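Local coordinates for beta-N-acetylhexosaminidase (Mycobacterium smegmatis, PDB 4YYF), which probably catalyses the hydrolysis of terminal non-reducing N-acetyl-D-hexosamine residues from N-acetyl-beta-D-hexosaminides, as a member of glycoside hydrolase family 3, at residues T217-M229 against V249-D261. The protein carries 1 engineered substitution. Residues are numbered along the deposited sequence; the frame is centred on the assembly and turned at random.
Sequences TGGVTTPPLDVLM and VGHMQVPGLTGSD
Thr-221 and Gln-253 form a single parallel beta bridge. It joins the loops that follow strands 199-205 and 246-249, neighbours in the TIM-barrel domain of this family 3 enzyme. Gln-253 pairs through both its backbone N and its backbone O. Gln-253 N donates to Val-220 O (2.8 Å) almost straight, at 175°. Gln-253 O accepts from Thr-222 N (2.9 Å). The N-H of Thr-221 turns to Ser-212 instead, outside the pair.

A water links the two segments beside the bridge. It accepts from Val-220 N and from Gln-253 NE2 (3.1 Å each), and donates to His-251 O (2.7 Å). With CG anti to the carbonyl carbon (chi1 -62°), the Gln-253 chain runs alongside the Val-220 backbone, and its amide reaches this water. Val-254 N is satisfied within its own loop by Thr-258 OG1, which in turn donates a hydrogen bond to Asp-261 O.

Farther along, Leu-225 N, in the first residue of helix 225-229, donates to Pro-255 O (2.9 Å). Pro-224 is the N-cap residue. The apolar part lies close by: Leu-228 CD1 touches Val-254 CG1 (3.6 Å), where the two side chains cross at a slant. Thr-222 has its polar and methyl branches on different tasks. Thr-222 OG1 donates to Pro-223 O (2.7 Å), while Thr-222 CG2 presses tightly on Met-252 CB at 3.4 Å.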
loop_
_atom_site.group_PDB
_atom_site.type_symbol
_atom_site.label_atom_id
_atom_site.label_comp_id
_atom_site.label_asym_id
_atom_site.label_seq_id
_atom_site.Cartn_x
_atom_site.Cartn_y
_atom_site.Cartn_z
ATOM N N THR A 217 -16.187 6.209 -2.291
ATOM C CA THR A 217 -17.622 6.317 -2.095
ATOM C C THR A 217 -18.454 5.274 -2.839
ATOM O O THR A 217 -19.639 5.119 -2.567
ATOM C CB THR A 217 -18.132 7.736 -2.411
ATOM O OG1 THR A 217 -17.831 8.051 -3.770
ATOM C CG2 THR A 217 -17.469 8.763 -1.489
ATOM N N GLY A 218 -17.844 4.551 -3.767
ATOM C CA GLY A 218 -18.588 3.558 -4.527
ATOM C C GLY A 218 -17.743 2.952 -5.620
ATOM O O GLY A 218 -16.551 3.221 -5.700
ATOM N N GLY A 219 -18.355 2.130 -6.465
ATOM C CA GLY A 219 -17.618 1.464 -7.525
ATOM C C GLY A 219 -17.220 2.449 -8.601
ATOM O O GLY A 219 -17.952 3.401 -8.881
ATOM N N VAL A 220 -16.053 2.222 -9.200
ATOM C CA VAL A 220 -15.563 3.054 -10.293
ATOM C C VAL A 220 -14.975 2.176 -11.403
ATOM O O VAL A 220 -14.573 1.032 -11.150
ATOM C CB VAL A 220 -14.492 4.073 -9.815
ATOM C CG1 VAL A 220 -15.031 4.947 -8.694
ATOM C CG2 VAL A 220 -13.219 3.362 -9.367
ATOM N N THR A 221 -14.930 2.723 -12.618
ATOM C CA THR A 221 -14.415 2.020 -13.797
ATOM C C THR A 221 -13.303 2.826 -14.484
ATOM O O THR A 221 -13.393 4.048 -14.599
ATOM C CB THR A 221 -15.548 1.763 -14.814
ATOM O OG1 THR A 221 -16.614 1.068 -14.165
ATOM C CG2 THR A 221 -15.060 0.920 -15.997
ATOM N N THR A 222 -12.262 2.143 -14.952
ATOM C CA THR A 222 -11.190 2.797 -15.702
ATOM C C THR A 222 -11.449 2.677 -17.203
ATOM O O THR A 222 -12.360 1.957 -17.615
ATOM C CB THR A 222 -9.858 2.099 -15.450
ATOM O OG1 THR A 222 -9.906 0.802 -16.047
ATOM C CG2 THR A 222 -9.566 1.976 -13.965
ATOM N N PRO A 223 -10.629 3.362 -18.031
ATOM C CA PRO A 223 -10.622 3.029 -19.460
ATOM C C PRO A 223 -10.217 1.563 -19.638
ATOM O O PRO A 223 -9.651 0.986 -18.712
ATOM C CB PRO A 223 -9.521 3.939 -20.019
ATOM C CG PRO A 223 -9.482 5.100 -19.079
ATOM C CD PRO A 223 -9.763 4.522 -17.728
ATOM N N PRO A 224 -10.496 0.964 -20.807
ATOM C CA PRO A 224 -10.153 -0.453 -20.979
ATOM C C PRO A 224 -8.653 -0.709 -20.879
ATOM O O PRO A 224 -7.858 0.218 -21.061
ATOM C CB PRO A 224 -10.633 -0.763 -22.403
ATOM C CG PRO A 224 -11.669 0.283 -22.697
ATOM C CD PRO A 224 -11.206 1.513 -21.979
ATOM N N LEU A 225 -8.279 -1.954 -20.593
ATOM C CA LEU A 225 -6.874 -2.326 -20.448
ATOM C C LEU A 225 -5.998 -1.879 -21.613
ATOM O O LEU A 225 -4.886 -1.403 -21.401
ATOM C CB LEU A 225 -6.735 -3.845 -20.267
ATOM C CG LEU A 225 -5.307 -4.396 -20.183
ATOM C CD1 LEU A 225 -4.539 -3.827 -18.980
ATOM C CD2 LEU A 225 -5.329 -5.928 -20.152
ATOM N N ASP A 226 -6.483 -2.029 -22.843
ATOM C CA ASP A 226 -5.645 -1.662 -23.982
ATOM C C ASP A 226 -5.338 -0.159 -23.983
ATOM O O ASP A 226 -4.294 0.265 -24.483
ATOM C CB ASP A 226 -6.240 -2.132 -25.316
ATOM C CG ASP A 226 -7.434 -1.308 -25.747
ATOM O OD1 ASP A 226 -8.420 -1.219 -24.984
ATOM O OD2 ASP A 226 -7.388 -0.742 -26.860
ATOM N N VAL A 227 -6.227 0.637 -23.393
ATOM C CA VAL A 227 -5.946 2.059 -23.219
ATOM C C VAL A 227 -4.943 2.268 -22.079
ATOM O O VAL A 227 -4.024 3.080 -22.191
ATOM C CB VAL A 227 -7.235 2.890 -22.971
ATOM C CG1 VAL A 227 -6.885 4.340 -22.687
ATOM C CG2 VAL A 227 -8.165 2.808 -24.170
ATOM N N LEU A 228 -5.109 1.533 -20.985
ATOM C CA LEU A 228 -4.194 1.680 -19.849
ATOM C C LEU A 228 -2.772 1.311 -20.274
ATOM O O LEU A 228 -1.797 1.913 -19.802
ATOM C CB LEU A 228 -4.630 0.805 -18.667
ATOM C CG LEU A 228 -6.016 1.056 -18.074
ATOM C CD1 LEU A 228 -6.283 0.105 -16.908
ATOM C CD2 LEU A 228 -6.147 2.499 -17.605
HETATM N N MSE A 229 -2.665 0.330 -21.169
HETATM C CA MSE A 229 -1.365 -0.174 -21.633
HETATM C C MSE A 229 -0.484 0.906 -22.234
HETATM O O MSE A 229 0.737 0.829 -22.128
HETATM C CB MSE A 229 -1.531 -1.291 -22.667
HETATM C CG MSE A 229 -1.986 -2.604 -22.093
HETATM SE SE MSE A 229 -0.663 -3.450 -20.926
HETATM C CE MSE A 229 -1.475 -5.205 -21.138
ATOM N N VAL A 249 -2.492 -2.014 -5.232
ATOM C CA VAL A 249 -3.544 -2.189 -6.234
ATOM C C VAL A 249 -4.823 -1.497 -5.763
ATOM O O VAL A 249 -5.225 -1.658 -4.614
ATOM C CB VAL A 249 -3.826 -3.685 -6.482
ATOM C CG1 VAL A 249 -4.981 -3.852 -7.458
ATOM C CG2 VAL A 249 -2.590 -4.372 -7.034
ATOM N N GLY A 250 -5.459 -0.718 -6.639
ATOM C CA GLY A 250 -6.661 0.008 -6.259
ATOM C C GLY A 250 -7.928 -0.800 -6.511
ATOM O O GLY A 250 -7.858 -1.949 -6.946
ATOM N N HIS A 251 -9.088 -0.199 -6.251
ATOM C CA HIS A 251 -10.355 -0.925 -6.301
ATOM C C HIS A 251 -11.132 -0.697 -7.601
ATOM O O HIS A 251 -12.293 -1.112 -7.712
ATOM C CB HIS A 251 -11.263 -0.533 -5.113
ATOM C CG HIS A 251 -10.624 -0.711 -3.763
ATOM N ND1 HIS A 251 -9.831 -1.790 -3.445
ATOM C CD2 HIS A 251 -10.677 0.065 -2.652
ATOM C CE1 HIS A 251 -9.416 -1.673 -2.192
ATOM N NE2 HIS A 251 -9.917 -0.560 -1.689
HETATM N N MSE A 252 -10.521 -0.037 -8.582
HETATM C CA MSE A 252 -11.244 0.250 -9.827
HETATM C C MSE A 252 -11.585 -1.046 -10.546
HETATM O O MSE A 252 -10.848 -2.029 -10.440
HETATM C CB MSE A 252 -10.389 1.094 -10.772
HETATM C CG MSE A 252 -9.760 2.341 -10.168
HETATM SE SE MSE A 252 -8.038 2.016 -9.290
HETATM C CE MSE A 252 -7.265 0.763 -10.535
ATOM N N GLN A 253 -12.696 -1.043 -11.276
ATOM C CA GLN A 253 -13.003 -2.119 -12.209
ATOM C C GLN A 253 -12.359 -1.771 -13.550
ATOM O O GLN A 253 -12.478 -0.634 -14.016
ATOM C CB GLN A 253 -14.518 -2.253 -12.379
ATOM C CG GLN A 253 -15.232 -2.613 -11.084
ATOM C CD GLN A 253 -16.709 -2.286 -11.116
ATOM O OE1 GLN A 253 -17.449 -2.802 -11.949
ATOM N NE2 GLN A 253 -17.144 -1.410 -10.207
ATOM N N VAL A 254 -11.677 -2.737 -14.161
ATOM C CA VAL A 254 -10.974 -2.495 -15.424
ATOM C C VAL A 254 -11.555 -3.341 -16.557
ATOM O O VAL A 254 -11.407 -4.562 -16.542
ATOM C CB VAL A 254 -9.465 -2.842 -15.292
ATOM C CG1 VAL A 254 -8.706 -2.506 -16.585
ATOM C CG2 VAL A 254 -8.836 -2.153 -14.082
ATOM N N PRO A 255 -12.202 -2.697 -17.554
ATOM C CA PRO A 255 -12.729 -3.445 -18.707
ATOM C C PRO A 255 -11.599 -4.142 -19.458
ATOM O O PRO A 255 -10.549 -3.534 -19.666
ATOM C CB PRO A 255 -13.354 -2.354 -19.594
ATOM C CG PRO A 255 -13.568 -1.172 -18.669
ATOM C CD PRO A 255 -12.436 -1.247 -17.681
ATOM N N GLY A 256 -11.805 -5.401 -19.840
ATOM C CA GLY A 256 -10.774 -6.168 -20.513
ATOM C C GLY A 256 -9.756 -6.764 -19.557
ATOM O O GLY A 256 -8.792 -7.396 -19.988
ATOM N N LEU A 257 -9.956 -6.565 -18.257
ATOM C CA LEU A 257 -9.041 -7.135 -17.265
ATOM C C LEU A 257 -9.785 -7.785 -16.101
ATOM O O LEU A 257 -9.639 -8.981 -15.867
ATOM C CB LEU A 257 -8.047 -6.088 -16.740
ATOM C CG LEU A 257 -7.044 -6.603 -15.693
ATOM C CD1 LEU A 257 -6.069 -7.607 -16.327
ATOM C CD2 LEU A 257 -6.277 -5.461 -15.014
ATOM N N THR A 258 -10.586 -7.001 -15.384
ATOM C CA THR A 258 -11.208 -7.478 -14.142
ATOM C C THR A 258 -12.712 -7.648 -14.244
ATOM O O THR A 258 -13.344 -8.116 -13.301
ATOM C CB THR A 258 -10.946 -6.516 -12.964
ATOM O OG1 THR A 258 -11.783 -5.361 -13.091
ATOM C CG2 THR A 258 -9.517 -6.079 -12.956
ATOM N N GLY A 259 -13.284 -7.266 -15.382
ATOM C CA GLY A 259 -14.725 -7.314 -15.547
ATOM C C GLY A 259 -15.404 -6.397 -14.544
ATOM O O GLY A 259 -15.134 -5.195 -14.506
ATOM N N SER A 260 -16.271 -6.960 -13.710
ATOM C CA SER A 260 -16.977 -6.161 -12.712
ATOM C C SER A 260 -16.359 -6.301 -11.319
ATOM O O SER A 260 -16.902 -5.792 -10.336
ATOM C CB SER A 260 -18.477 -6.499 -12.697
ATOM O OG SER A 260 -18.715 -7.865 -12.417
ATOM N N ASP A 261 -15.216 -6.975 -11.239
ATOM C CA ASP A 261 -14.534 -7.130 -9.958
ATOM C C ASP A 261 -13.630 -5.937 -9.702
ATOM O O ASP A 261 -12.975 -5.442 -10.623
ATOM C CB ASP A 261 -13.684 -8.401 -9.936
ATOM C CG ASP A 261 -14.511 -9.668 -9.979
ATOM O OD1 ASP A 261 -15.670 -9.657 -9.524
ATOM O OD2 ASP A 261 -13.986 -10.686 -10.468
HETATM O O HOH W 1 -14.884 -0.444 -8.279
#